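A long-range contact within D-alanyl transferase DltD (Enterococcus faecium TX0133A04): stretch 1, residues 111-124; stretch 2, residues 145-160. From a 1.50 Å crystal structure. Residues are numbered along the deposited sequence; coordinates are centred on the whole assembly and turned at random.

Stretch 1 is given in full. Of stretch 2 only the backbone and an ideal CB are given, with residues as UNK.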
# COMPACT_ATOMS: atom_id res chain seq x y z
N GLY A 111 1.94 1.27 -15.74
CA GLY A 111 1.78 1.82 -14.41
C GLY A 111 0.33 2.04 -14.02
O GLY A 111 -0.62 1.59 -14.69
N VAL A 112 0.15 2.79 -12.92
CA VAL A 112 -1.16 3.02 -12.33
C VAL A 112 -2.11 3.55 -13.39
O VAL A 112 -1.80 4.48 -14.13
CB VAL A 112 -1.07 3.95 -11.10
CG1 VAL A 112 -0.57 5.33 -11.51
CG2 VAL A 112 -2.43 4.05 -10.39
N LYS A 113 -3.28 2.91 -13.48
CA LYS A 113 -4.30 3.35 -14.41
C LYS A 113 -4.73 4.78 -14.08
O LYS A 113 -4.81 5.17 -12.91
CB LYS A 113 -5.51 2.43 -14.33
CG LYS A 113 -5.27 1.02 -14.79
CD LYS A 113 -6.59 0.27 -14.88
CE LYS A 113 -6.37 -1.19 -15.24
NZ LYS A 113 -7.54 -1.77 -15.96
N THR A 114 -5.01 5.55 -15.13
CA THR A 114 -5.48 6.92 -14.94
C THR A 114 -6.70 6.96 -14.04
O THR A 114 -6.82 7.83 -13.17
CB THR A 114 -5.77 7.52 -16.31
OG1 THR A 114 -4.55 7.59 -17.07
CG2 THR A 114 -6.35 8.90 -16.17
N ASP A 115 -7.61 6.00 -14.21
CA ASP A 115 -8.82 5.97 -13.41
C ASP A 115 -8.51 5.86 -11.92
O ASP A 115 -9.21 6.45 -11.09
CB ASP A 115 -9.69 4.82 -13.92
CG ASP A 115 -9.72 4.74 -15.45
OD1 ASP A 115 -8.66 4.44 -16.06
OD2 ASP A 115 -10.79 5.01 -16.03
N TYR A 116 -7.46 5.11 -11.57
CA TYR A 116 -7.08 4.96 -10.16
C TYR A 116 -6.44 6.24 -9.65
O TYR A 116 -6.76 6.72 -8.55
CB TYR A 116 -6.12 3.78 -10.00
CG TYR A 116 -6.76 2.41 -10.18
CD1 TYR A 116 -8.12 2.22 -9.96
CD2 TYR A 116 -6.01 1.31 -10.56
CE1 TYR A 116 -8.70 0.96 -10.12
CE2 TYR A 116 -6.58 0.06 -10.74
CZ TYR A 116 -7.93 -0.10 -10.51
OH TYR A 116 -8.50 -1.34 -10.67
N PHE A 117 -5.52 6.82 -10.43
CA PHE A 117 -4.89 8.07 -10.03
C PHE A 117 -5.95 9.12 -9.75
O PHE A 117 -5.90 9.83 -8.73
CB PHE A 117 -3.93 8.57 -11.11
CG PHE A 117 -3.40 9.93 -10.82
CD1 PHE A 117 -2.31 10.10 -9.98
CD2 PHE A 117 -4.02 11.05 -11.33
CE1 PHE A 117 -1.84 11.36 -9.68
CE2 PHE A 117 -3.55 12.31 -11.03
CZ PHE A 117 -2.46 12.46 -10.21
N ASN A 118 -6.94 9.24 -10.65
CA ASN A 118 -7.95 10.28 -10.53
C ASN A 118 -8.79 10.12 -9.27
O ASN A 118 -9.19 11.12 -8.66
CB ASN A 118 -8.86 10.28 -11.76
CG ASN A 118 -8.15 10.75 -13.02
OD1 ASN A 118 -7.08 11.35 -12.96
ND2 ASN A 118 -8.75 10.48 -14.17
N THR A 119 -9.08 8.88 -8.87
CA THR A 119 -9.91 8.67 -7.69
C THR A 119 -9.28 9.25 -6.44
O THR A 119 -9.98 9.81 -5.58
CB THR A 119 -10.18 7.17 -7.49
OG1 THR A 119 -10.91 6.67 -8.61
CG2 THR A 119 -10.97 6.93 -6.21
N TYR A 120 -7.96 9.12 -6.29
CA TYR A 120 -7.28 9.54 -5.08
C TYR A 120 -6.51 10.83 -5.23
O TYR A 120 -5.99 11.33 -4.22
CB TYR A 120 -6.37 8.41 -4.59
CG TYR A 120 -7.16 7.19 -4.24
CD1 TYR A 120 -7.74 7.06 -2.98
CD2 TYR A 120 -7.36 6.18 -5.17
CE1 TYR A 120 -8.48 5.95 -2.65
CE2 TYR A 120 -8.11 5.05 -4.84
CZ TYR A 120 -8.67 4.95 -3.58
OH TYR A 120 -9.41 3.85 -3.22
N TYR A 121 -6.44 11.40 -6.43
CA TYR A 121 -5.74 12.66 -6.61
C TYR A 121 -6.32 13.70 -5.66
O TYR A 121 -7.53 13.95 -5.67
CB TYR A 121 -5.85 13.16 -8.04
CG TYR A 121 -5.31 14.56 -8.20
CD1 TYR A 121 -3.97 14.84 -7.96
CD2 TYR A 121 -6.14 15.61 -8.57
CE1 TYR A 121 -3.47 16.13 -8.10
CE2 TYR A 121 -5.65 16.90 -8.71
CZ TYR A 121 -4.31 17.15 -8.47
OH TYR A 121 -3.82 18.43 -8.60
N SER A 122 -5.45 14.30 -4.85
CA SER A 122 -5.85 15.24 -3.80
C SER A 122 -5.12 16.55 -4.06
O SER A 122 -3.89 16.61 -3.93
CB SER A 122 -5.47 14.71 -2.43
OG SER A 122 -5.69 15.69 -1.44
N GLU A 123 -5.86 17.59 -4.44
CA GLU A 123 -5.25 18.91 -4.55
C GLU A 123 -4.65 19.34 -3.22
O GLU A 123 -3.59 19.97 -3.17
CB GLU A 123 -6.28 19.94 -5.01
CG GLU A 123 -6.60 19.90 -6.49
CD GLU A 123 -7.68 20.90 -6.87
OE1 GLU A 123 -8.71 20.97 -6.16
OE2 GLU A 123 -7.49 21.63 -7.87
N LEU A 124 -5.34 19.03 -2.11
CA LEU A 124 -4.86 19.41 -0.78
C LEU A 124 -3.47 18.84 -0.53
O LEU A 124 -2.56 19.56 -0.11
CB LEU A 124 -5.84 18.93 0.29
CG LEU A 124 -5.41 19.09 1.76
CD1 LEU A 124 -5.11 20.53 2.15
CD2 LEU A 124 -6.47 18.49 2.71
N UNK A 145 7.26 15.37 -12.97
CA UNK A 145 7.20 14.75 -14.29
C UNK A 145 6.01 13.82 -14.40
O UNK A 145 5.30 13.81 -15.41
CB UNK A 145 8.49 13.99 -14.58
N UNK A 146 5.76 13.04 -13.35
CA UNK A 146 4.65 12.10 -13.40
C UNK A 146 3.32 12.83 -13.40
O UNK A 146 2.43 12.53 -14.20
CB UNK A 146 4.72 11.13 -12.22
N UNK A 147 3.16 13.79 -12.48
CA UNK A 147 1.89 14.48 -12.36
C UNK A 147 1.52 15.17 -13.66
O UNK A 147 0.33 15.23 -14.01
CB UNK A 147 1.94 15.50 -11.22
N UNK A 148 2.51 15.68 -14.39
CA UNK A 148 2.26 16.39 -15.64
C UNK A 148 1.76 15.49 -16.76
O UNK A 148 1.44 16.01 -17.83
CB UNK A 148 3.54 17.10 -16.09
N UNK A 149 1.70 14.17 -16.55
CA UNK A 149 1.17 13.26 -17.56
C UNK A 149 -0.31 12.96 -17.37
O UNK A 149 -0.93 12.33 -18.23
CB UNK A 149 1.96 11.95 -17.54
N UNK A 150 -0.90 13.41 -16.27
CA UNK A 150 -2.30 13.12 -15.96
C UNK A 150 -3.16 14.33 -16.29
O UNK A 150 -2.89 15.44 -15.83
CB UNK A 150 -2.47 12.73 -14.49
N UNK A 151 -4.21 14.10 -17.09
CA UNK A 151 -5.03 15.21 -17.56
C UNK A 151 -5.69 15.96 -16.42
O UNK A 151 -5.88 17.18 -16.50
CB UNK A 151 -6.10 14.70 -18.53
N UNK A 152 -6.06 15.26 -15.34
CA UNK A 152 -6.71 15.95 -14.23
C UNK A 152 -5.80 17.02 -13.64
O UNK A 152 -6.28 18.07 -13.22
CB UNK A 152 -7.12 14.95 -13.15
N UNK A 153 -4.49 16.77 -13.63
CA UNK A 153 -3.55 17.78 -13.15
C UNK A 153 -3.46 18.93 -14.15
O UNK A 153 -3.43 20.11 -13.75
CB UNK A 153 -2.17 17.17 -12.92
N UNK A 154 -3.44 18.61 -15.45
CA UNK A 154 -3.34 19.61 -16.50
C UNK A 154 -4.55 20.55 -16.55
O UNK A 154 -4.45 21.64 -17.12
CB UNK A 154 -3.17 18.91 -17.85
N UNK A 155 -5.69 20.14 -15.99
CA UNK A 155 -6.83 21.04 -15.92
C UNK A 155 -6.49 22.32 -15.17
O UNK A 155 -7.17 23.34 -15.36
CB UNK A 155 -8.01 20.34 -15.25
N UNK A 156 -5.48 22.27 -14.31
CA UNK A 156 -5.11 23.36 -13.41
C UNK A 156 -3.88 24.05 -13.98
O UNK A 156 -2.76 23.57 -13.81
CB UNK A 156 -4.85 22.85 -11.99
N UNK A 157 -4.09 25.20 -14.63
CA UNK A 157 -2.99 25.84 -15.35
C UNK A 157 -1.96 26.45 -14.40
O UNK A 157 -0.75 26.41 -14.69
CB UNK A 157 -3.54 26.92 -16.29
N UNK A 158 -2.40 27.02 -13.29
CA UNK A 158 -1.45 27.56 -12.32
C UNK A 158 -0.55 26.45 -11.77
O UNK A 158 0.68 26.59 -11.73
CB UNK A 158 -2.19 28.26 -11.18
N UNK A 159 -1.15 25.33 -11.36
CA UNK A 159 -0.35 24.22 -10.86
C UNK A 159 0.58 23.68 -11.94
O UNK A 159 1.74 23.37 -11.67
CB UNK A 159 -1.26 23.10 -10.34
N UNK A 160 0.08 23.56 -13.17
CA UNK A 160 0.89 22.99 -14.23
C UNK A 160 2.17 23.80 -14.45
O UNK A 160 3.25 23.22 -14.64
CB UNK A 160 0.08 22.91 -15.53

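Position 145 is helical, and its CB has nothing of stretch 1 within 5.5 Å. Stretch 1 sets no preference here. The residue is Arg145, which makes no contact.

Position 146 is helical, with CB sideways to stretch 1. Only a long side chain could reach the loop at Val112, where a backbone carbonyl offers an acceptor; Arg, or perhaps Lys, would suit. It is Arg146. Its NH2 lies 3.8 Å from Val112 CG1. A water accepts from Arg146 NH2 (2.9 Å) and donates to Val112 O (2.9 Å), so the link is indirect.

Position 147 also points sideways, with CB 5.4 Å from Phe117 CZ. The edge of that ring favours a branched or flexible apolar group such as Leu, Ile or Met. It is Leu147, whose CD2 packs at the ring edge, 3.7 Å from Phe117 CZ.

Positions 148 and 149 lie inside a type I turn running from 147 to 150, out of reach of stretch 1. Many residues would fit. They are Leu148 and Thr149.

Position 150 points toward stretch 1. Its CB is 3.7 Å from Phe117 CE2, beside a broad aromatic face, and Val112 and Thr114 lie further along. A flat or large apolar side chain suits: Phe, Tyr, Leu or Met. It is Phe150. The two rings stack face to face, with centroids 3.8 Å apart and planes at 8°. Val112 CG1 is 4.1 Å from Phe150 CZ, and Thr114 OG1 approaches the ring edge, 4.2 Å from Phe150 CE1.

Position 151 starts a helix and points sideways, with nothing of stretch 1 within 5.5 Å of CB. Small polar residues suit such a start. It is Ser151, without contact.

Position 152 points toward stretch 1, with CB 3.6 Å from Asn118 OD1 and 4.7 Å from Tyr121 CD2. The carbonyls of Asn118 and Tyr121 offer acceptors further out, so a long chain ending in a donor suits: Lys, Arg or Gln. It is Lys152, extended with all four chi angles t. Its CG lies 4.1 Å from Tyr121 CD2, and its NZ comes to 3.5 Å from Asn118 O. One water joins Lys152 N to Asn118 OD1; another donates to Asn118 O and Tyr121 O and accepts weakly from Lys152 NZ.

Position 153 is sideways, with CB 4.8 Å from Tyr121 OH and close to Phe117. The gap between two rings suits Val, Ile or Leu. It is Val153. Its CG2 is 3.8 Å from Tyr121 CE1 and 4.0 Å from Phe117 CZ.

Positions 154 and 155 have no stretch 1 atom within 5.5 Å of CB. Many residues would fit, polar ones included. They are Lys154 and Glu155.

Position 156 precedes a helix and has CB 5.0 Å from Glu123 OE2. Asn, Ser or Thr could cap. Asn156 OD1 accepts from the backbone N of 159 (3.1 Å), a capping bond, while its ND2 is 3.6 Å from Glu123 OE2.

Positions 157 and 158 are out of reach, so many residues would fit: Asp157, Thr158.

Position 159 points toward stretch 1 from a distance. A longer apolar group suits. Leu159 CD2 reaches Tyr121 OH at 3.3 Å.

Position 160 is out of reach and equally unconstrained: Thr160.

Stretch 2, residues 145-160: RRLLTFSKVKENDTLT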
# COMPACT_ATOMS: atom_id res chain seq x y z
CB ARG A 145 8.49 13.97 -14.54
CG ARG A 145 9.66 14.83 -14.97
CD ARG A 145 10.70 14.05 -15.76
NE ARG A 145 11.24 12.88 -15.07
CZ ARG A 145 12.15 12.92 -14.10
NH1 ARG A 145 12.63 14.09 -13.69
NH2 ARG A 145 12.59 11.80 -13.55
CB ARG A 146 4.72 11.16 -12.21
CG ARG A 146 5.78 10.11 -12.31
CD ARG A 146 5.39 9.06 -13.34
NE ARG A 146 4.49 8.04 -12.81
CZ ARG A 146 3.50 7.47 -13.49
NH1 ARG A 146 3.24 7.84 -14.74
NH2 ARG A 146 2.76 6.53 -12.93
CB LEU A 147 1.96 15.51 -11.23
CG LEU A 147 2.06 14.91 -9.84
CD1 LEU A 147 2.24 15.94 -8.78
CD2 LEU A 147 0.81 14.08 -9.50
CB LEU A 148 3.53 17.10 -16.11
CG LEU A 148 3.87 18.38 -15.36
CD1 LEU A 148 5.30 18.79 -15.63
CD2 LEU A 148 2.90 19.48 -15.75
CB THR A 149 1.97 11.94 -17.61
OG1 THR A 149 1.70 11.12 -16.47
CG2 THR A 149 3.46 12.21 -17.72
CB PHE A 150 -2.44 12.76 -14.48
CG PHE A 150 -1.83 11.44 -14.12
CD1 PHE A 150 -2.48 10.26 -14.46
CD2 PHE A 150 -0.63 11.37 -13.44
CE1 PHE A 150 -1.93 9.03 -14.14
CE2 PHE A 150 -0.07 10.13 -13.11
CZ PHE A 150 -0.74 8.96 -13.45
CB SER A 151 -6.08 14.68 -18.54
OG SER A 151 -5.44 14.15 -19.69
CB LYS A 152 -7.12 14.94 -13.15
CG LYS A 152 -8.14 15.48 -12.16
CD LYS A 152 -8.88 14.35 -11.47
CE LYS A 152 -10.18 14.85 -10.85
NZ LYS A 152 -10.95 13.75 -10.20
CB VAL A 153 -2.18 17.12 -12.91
CG1 VAL A 153 -1.08 18.17 -12.69
CG2 VAL A 153 -2.25 16.16 -11.73
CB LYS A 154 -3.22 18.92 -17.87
CG LYS A 154 -2.02 17.99 -18.07
CD LYS A 154 -0.68 18.72 -18.06
CE LYS A 154 -0.57 19.73 -19.19
NZ LYS A 154 0.80 20.30 -19.32
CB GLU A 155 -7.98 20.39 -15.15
CG GLU A 155 -8.60 19.18 -15.81
CD GLU A 155 -9.66 18.54 -14.92
OE1 GLU A 155 -10.07 19.18 -13.93
OE2 GLU A 155 -10.06 17.39 -15.19
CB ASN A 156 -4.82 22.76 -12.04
CG ASN A 156 -4.64 23.80 -10.95
OD1 ASN A 156 -4.23 24.93 -11.22
ND2 ASN A 156 -4.93 23.41 -9.72
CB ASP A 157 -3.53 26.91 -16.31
CG ASP A 157 -4.19 26.32 -17.53
OD1 ASP A 157 -3.85 25.17 -17.90
OD2 ASP A 157 -5.06 27.00 -18.13
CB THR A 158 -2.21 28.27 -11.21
OG1 THR A 158 -3.02 29.30 -11.80
CG2 THR A 158 -1.26 28.88 -10.20
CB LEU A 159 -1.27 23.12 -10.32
CG LEU A 159 -0.65 21.75 -10.03
CD1 LEU A 159 0.31 21.84 -8.86
CD2 LEU A 159 -1.73 20.72 -9.74
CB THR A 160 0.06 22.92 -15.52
OG1 THR A 160 -0.97 21.93 -15.37
CG2 THR A 160 0.93 22.57 -16.69
O HOH W 1 0.86 5.34 -14.80
O HOH W 2 -5.91 12.31 -15.24
O HOH W 3 -9.65 13.16 -7.10
O HOH W 4 -5.66 20.17 -9.51
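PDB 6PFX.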